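Local coordinates for protein ribose-5-phosphate isomerase RpiB (Thermotoga maritima, PDB 1O1X) that probably interconverts ribose 5-phosphate and ribulose 5-phosphate, at residues A[54-66]-A[82-94]. Sequence-based numbering, arbitrary orientation.
Sequences YPDYAKKVVQSIL and GMSIAANRYRGIR
Tyr-54 lays a face of its ring over the backbone of Gly-82, with CE1 3.2 Å from Gly-82 CA. The ring gets there because CG sits between the backbone N and the carbonyl carbon (chi1 58°), and a side chain at position 82 would run into CE1. Beside it, selenomethionine Met-83 bends at chi2 (-53°) and brings SE to 3.5 Å from Tyr-54 O and 3.8 Å from Ala-58 CB. Ala-58 CB meets Ala-86 CB at 3.8 Å, small side chains that let the axes of helical segments 54-66 and 82-87 approach to 8.9 Å, crossing at -54°. In this Rossmann-like α/β fold both helices pack against one face of the parallel sheet, Ala-58 and Met-83 sharing Leu-75 of strand 72-75. Replacing Tyr-54 by an alanine would probably leave the Gly-82 backbone without its aromatic cover; Gly-82 is among the residues predicted to bind D-ribulose 5-phosphate. Val-62 CG1 lies over a face of the Tyr-90 ring, 4.0 Å from its centroid, a CH-pi contact. The Lys-59 chain crosses Tyr-90 at about a right angle, CG 3.5 Å from Tyr-90 OH, whose main polar partner is Val-155 of the second subunit. Whereas Tyr-54, Gly-82, Met-83, Ala-58 and Ala-86 are buried, the far end is more open to solvent: exposed Leu-66 places CD2 3.7 Å from Ile-93 CD1, and exposed Arg-91 hydrogen-bonds through NE to Asp-153 O.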
# COMPACT_ATOMS: atom_id res chain seq x y z
N TYR A 54 -18.95 13.59 5.93
CA TYR A 54 -17.62 13.71 6.54
C TYR A 54 -17.17 15.15 6.93
O TYR A 54 -16.52 15.30 7.97
CB TYR A 54 -16.51 12.97 5.70
CG TYR A 54 -16.34 13.44 4.27
CD1 TYR A 54 -15.53 14.53 3.95
CD2 TYR A 54 -16.96 12.77 3.23
CE1 TYR A 54 -15.41 14.98 2.61
CE2 TYR A 54 -16.84 13.19 1.89
CZ TYR A 54 -16.05 14.29 1.58
OH TYR A 54 -15.94 14.69 0.25
N PRO A 55 -17.42 16.19 6.12
CA PRO A 55 -16.92 17.53 6.52
C PRO A 55 -17.47 18.03 7.87
O PRO A 55 -16.78 18.77 8.56
CB PRO A 55 -17.35 18.45 5.35
CG PRO A 55 -17.53 17.49 4.18
CD PRO A 55 -18.13 16.25 4.82
N ASP A 56 -18.70 17.62 8.24
CA ASP A 56 -19.29 18.00 9.52
C ASP A 56 -18.40 17.50 10.67
O ASP A 56 -18.24 18.20 11.68
CB ASP A 56 -20.69 17.44 9.63
CG ASP A 56 -21.68 18.11 8.68
OD1 ASP A 56 -21.48 19.35 8.43
OD2 ASP A 56 -22.71 17.51 8.20
N TYR A 57 -17.80 16.33 10.49
CA TYR A 57 -16.96 15.69 11.51
C TYR A 57 -15.51 16.18 11.54
O TYR A 57 -14.91 16.33 12.62
CB TYR A 57 -17.13 14.16 11.44
CG TYR A 57 -18.53 13.80 11.83
CD1 TYR A 57 -18.88 13.72 13.16
CD2 TYR A 57 -19.55 13.71 10.88
CE1 TYR A 57 -20.21 13.46 13.55
CE2 TYR A 57 -20.87 13.48 11.24
CZ TYR A 57 -21.18 13.32 12.58
OH TYR A 57 -22.49 13.10 12.96
N ALA A 58 -14.95 16.48 10.36
CA ALA A 58 -13.67 17.16 10.22
C ALA A 58 -13.67 18.46 11.04
O ALA A 58 -12.71 18.72 11.77
CB ALA A 58 -13.38 17.47 8.73
N LYS A 59 -14.77 19.23 10.96
CA LYS A 59 -14.84 20.54 11.60
C LYS A 59 -14.79 20.42 13.12
O LYS A 59 -14.20 21.27 13.79
CB LYS A 59 -16.13 21.29 11.24
CG LYS A 59 -16.20 21.78 9.82
CD LYS A 59 -17.58 22.36 9.53
CE LYS A 59 -17.55 23.14 8.22
NZ LYS A 59 -17.59 22.31 6.96
N LYS A 60 -15.42 19.39 13.65
CA LYS A 60 -15.44 19.20 15.11
C LYS A 60 -14.02 18.91 15.67
O LYS A 60 -13.64 19.42 16.72
CB LYS A 60 -16.39 18.07 15.51
CG LYS A 60 -17.85 18.26 15.07
CD LYS A 60 -18.70 17.05 15.38
CE LYS A 60 -20.20 17.24 14.97
NZ LYS A 60 -20.73 18.54 15.48
N VAL A 61 -13.28 18.06 15.00
CA VAL A 61 -11.90 17.74 15.40
C VAL A 61 -10.97 18.96 15.18
O VAL A 61 -10.16 19.31 16.04
CB VAL A 61 -11.36 16.48 14.70
CG1 VAL A 61 -9.85 16.30 14.92
CG2 VAL A 61 -12.08 15.23 15.19
N VAL A 62 -11.14 19.61 14.04
CA VAL A 62 -10.42 20.83 13.74
C VAL A 62 -10.61 21.86 14.82
O VAL A 62 -9.63 22.48 15.28
CB VAL A 62 -10.81 21.39 12.39
CG1 VAL A 62 -10.38 22.83 12.24
CG2 VAL A 62 -10.22 20.48 11.25
N GLN A 63 -11.84 22.09 15.23
CA GLN A 63 -12.10 23.11 16.23
C GLN A 63 -11.37 22.76 17.54
O GLN A 63 -10.83 23.61 18.23
CB GLN A 63 -13.62 23.23 16.43
CG GLN A 63 -14.07 23.91 17.71
CD GLN A 63 -13.72 25.35 17.74
OE1 GLN A 63 -13.59 25.99 16.68
NE2 GLN A 63 -13.54 25.89 18.95
N SER A 64 -11.38 21.49 17.87
CA SER A 64 -10.75 21.02 19.08
C SER A 64 -9.20 21.22 19.04
O SER A 64 -8.60 21.65 20.03
CB SER A 64 -11.17 19.58 19.33
OG SER A 64 -10.64 19.16 20.54
N ILE A 65 -8.59 20.99 17.88
CA ILE A 65 -7.16 21.22 17.72
C ILE A 65 -6.83 22.72 17.74
O ILE A 65 -5.91 23.15 18.45
CB ILE A 65 -6.65 20.58 16.41
CG1 ILE A 65 -6.73 19.05 16.44
CG2 ILE A 65 -5.25 21.04 16.08
CD1 ILE A 65 -6.04 18.39 17.64
N LEU A 66 -7.57 23.52 16.98
CA LEU A 66 -7.33 24.96 16.93
C LEU A 66 -7.57 25.66 18.25
O LEU A 66 -6.92 26.67 18.54
CB LEU A 66 -8.17 25.63 15.83
CG LEU A 66 -7.83 25.18 14.41
CD1 LEU A 66 -8.71 25.94 13.44
CD2 LEU A 66 -6.37 25.39 14.05
N GLY A 82 -11.71 12.37 1.67
CA GLY A 82 -12.61 13.43 2.10
C GLY A 82 -12.14 14.18 3.32
O GLY A 82 -12.12 15.40 3.32
N MSE A 83 -11.67 13.44 4.32
CA MSE A 83 -11.14 14.02 5.54
C MSE A 83 -9.84 14.79 5.31
O MSE A 83 -9.64 15.90 5.87
CB MSE A 83 -10.90 12.95 6.60
CG MSE A 83 -12.13 12.35 7.22
SE MSE A 83 -13.40 13.71 7.96
CE MSE A 83 -14.61 12.48 8.97
N SER A 84 -8.96 14.24 4.48
CA SER A 84 -7.69 14.90 4.17
C SER A 84 -7.95 16.26 3.45
O SER A 84 -7.26 17.26 3.71
CB SER A 84 -6.73 14.03 3.36
OG SER A 84 -7.15 13.83 2.04
N ILE A 85 -8.99 16.31 2.62
CA ILE A 85 -9.37 17.55 1.94
C ILE A 85 -10.05 18.52 2.92
O ILE A 85 -9.64 19.66 3.06
CB ILE A 85 -10.25 17.26 0.73
CG1 ILE A 85 -9.49 16.44 -0.34
CG2 ILE A 85 -10.73 18.54 0.07
CD1 ILE A 85 -10.39 15.70 -1.29
N ALA A 86 -11.08 18.06 3.62
CA ALA A 86 -11.87 18.94 4.46
C ALA A 86 -11.09 19.58 5.60
O ALA A 86 -11.22 20.78 5.86
CB ALA A 86 -13.09 18.20 5.01
N ALA A 87 -10.24 18.79 6.26
CA ALA A 87 -9.53 19.27 7.44
C ALA A 87 -8.44 20.26 7.06
O ALA A 87 -8.19 21.20 7.80
CB ALA A 87 -8.97 18.10 8.28
N ASN A 88 -7.83 20.08 5.90
CA ASN A 88 -6.73 20.94 5.48
C ASN A 88 -7.18 22.29 4.89
O ASN A 88 -6.37 23.11 4.47
CB ASN A 88 -5.83 20.15 4.55
CG ASN A 88 -4.94 19.16 5.30
OD1 ASN A 88 -4.34 19.53 6.34
ND2 ASN A 88 -4.84 17.95 4.79
N ARG A 89 -8.48 22.54 4.90
CA ARG A 89 -9.04 23.86 4.60
C ARG A 89 -8.64 24.92 5.63
O ARG A 89 -8.70 26.11 5.35
CB ARG A 89 -10.56 23.79 4.51
CG ARG A 89 -11.06 23.23 3.20
CD ARG A 89 -10.86 24.18 2.03
NE ARG A 89 -11.60 23.73 0.87
CZ ARG A 89 -11.17 22.82 -0.02
NH1 ARG A 89 -9.98 22.23 0.10
NH2 ARG A 89 -11.95 22.49 -1.03
N TYR A 90 -8.25 24.47 6.82
CA TYR A 90 -8.04 25.36 7.95
C TYR A 90 -6.58 25.65 8.20
O TYR A 90 -5.76 24.73 8.38
CB TYR A 90 -8.69 24.76 9.19
CG TYR A 90 -10.17 24.62 9.00
CD1 TYR A 90 -11.02 25.70 9.26
CD2 TYR A 90 -10.72 23.44 8.53
CE1 TYR A 90 -12.36 25.59 9.03
CE2 TYR A 90 -12.06 23.32 8.31
CZ TYR A 90 -12.87 24.40 8.55
OH TYR A 90 -14.20 24.28 8.38
N ARG A 91 -6.22 26.93 8.24
CA ARG A 91 -4.87 27.30 8.61
C ARG A 91 -4.54 26.78 10.02
O ARG A 91 -5.38 26.76 10.93
CB ARG A 91 -4.67 28.83 8.50
CG ARG A 91 -4.63 29.35 7.02
CD ARG A 91 -4.57 30.89 6.90
NE ARG A 91 -3.29 31.45 7.35
CZ ARG A 91 -3.05 31.95 8.57
NH1 ARG A 91 -4.00 31.97 9.51
NH2 ARG A 91 -1.85 32.42 8.86
N GLY A 92 -3.33 26.26 10.17
CA GLY A 92 -2.91 25.66 11.41
C GLY A 92 -3.13 24.17 11.49
O GLY A 92 -2.67 23.56 12.44
N ILE A 93 -3.89 23.60 10.55
CA ILE A 93 -4.16 22.17 10.54
C ILE A 93 -3.29 21.51 9.52
O ILE A 93 -3.20 21.96 8.37
CB ILE A 93 -5.67 21.89 10.22
CG1 ILE A 93 -6.57 22.53 11.28
CG2 ILE A 93 -5.92 20.38 10.01
CD1 ILE A 93 -6.41 21.95 12.72
N ARG A 94 -2.62 20.43 9.93
CA ARG A 94 -1.81 19.61 9.02
C ARG A 94 -2.29 18.17 9.20
O ARG A 94 -1.87 17.46 10.10
CB ARG A 94 -0.34 19.85 9.31
CG ARG A 94 0.13 21.27 8.94
CD ARG A 94 1.61 21.55 9.24
NE ARG A 94 1.83 21.37 10.65
CZ ARG A 94 1.53 22.24 11.60
NH1 ARG A 94 1.06 23.43 11.33
NH2 ARG A 94 1.68 21.88 12.87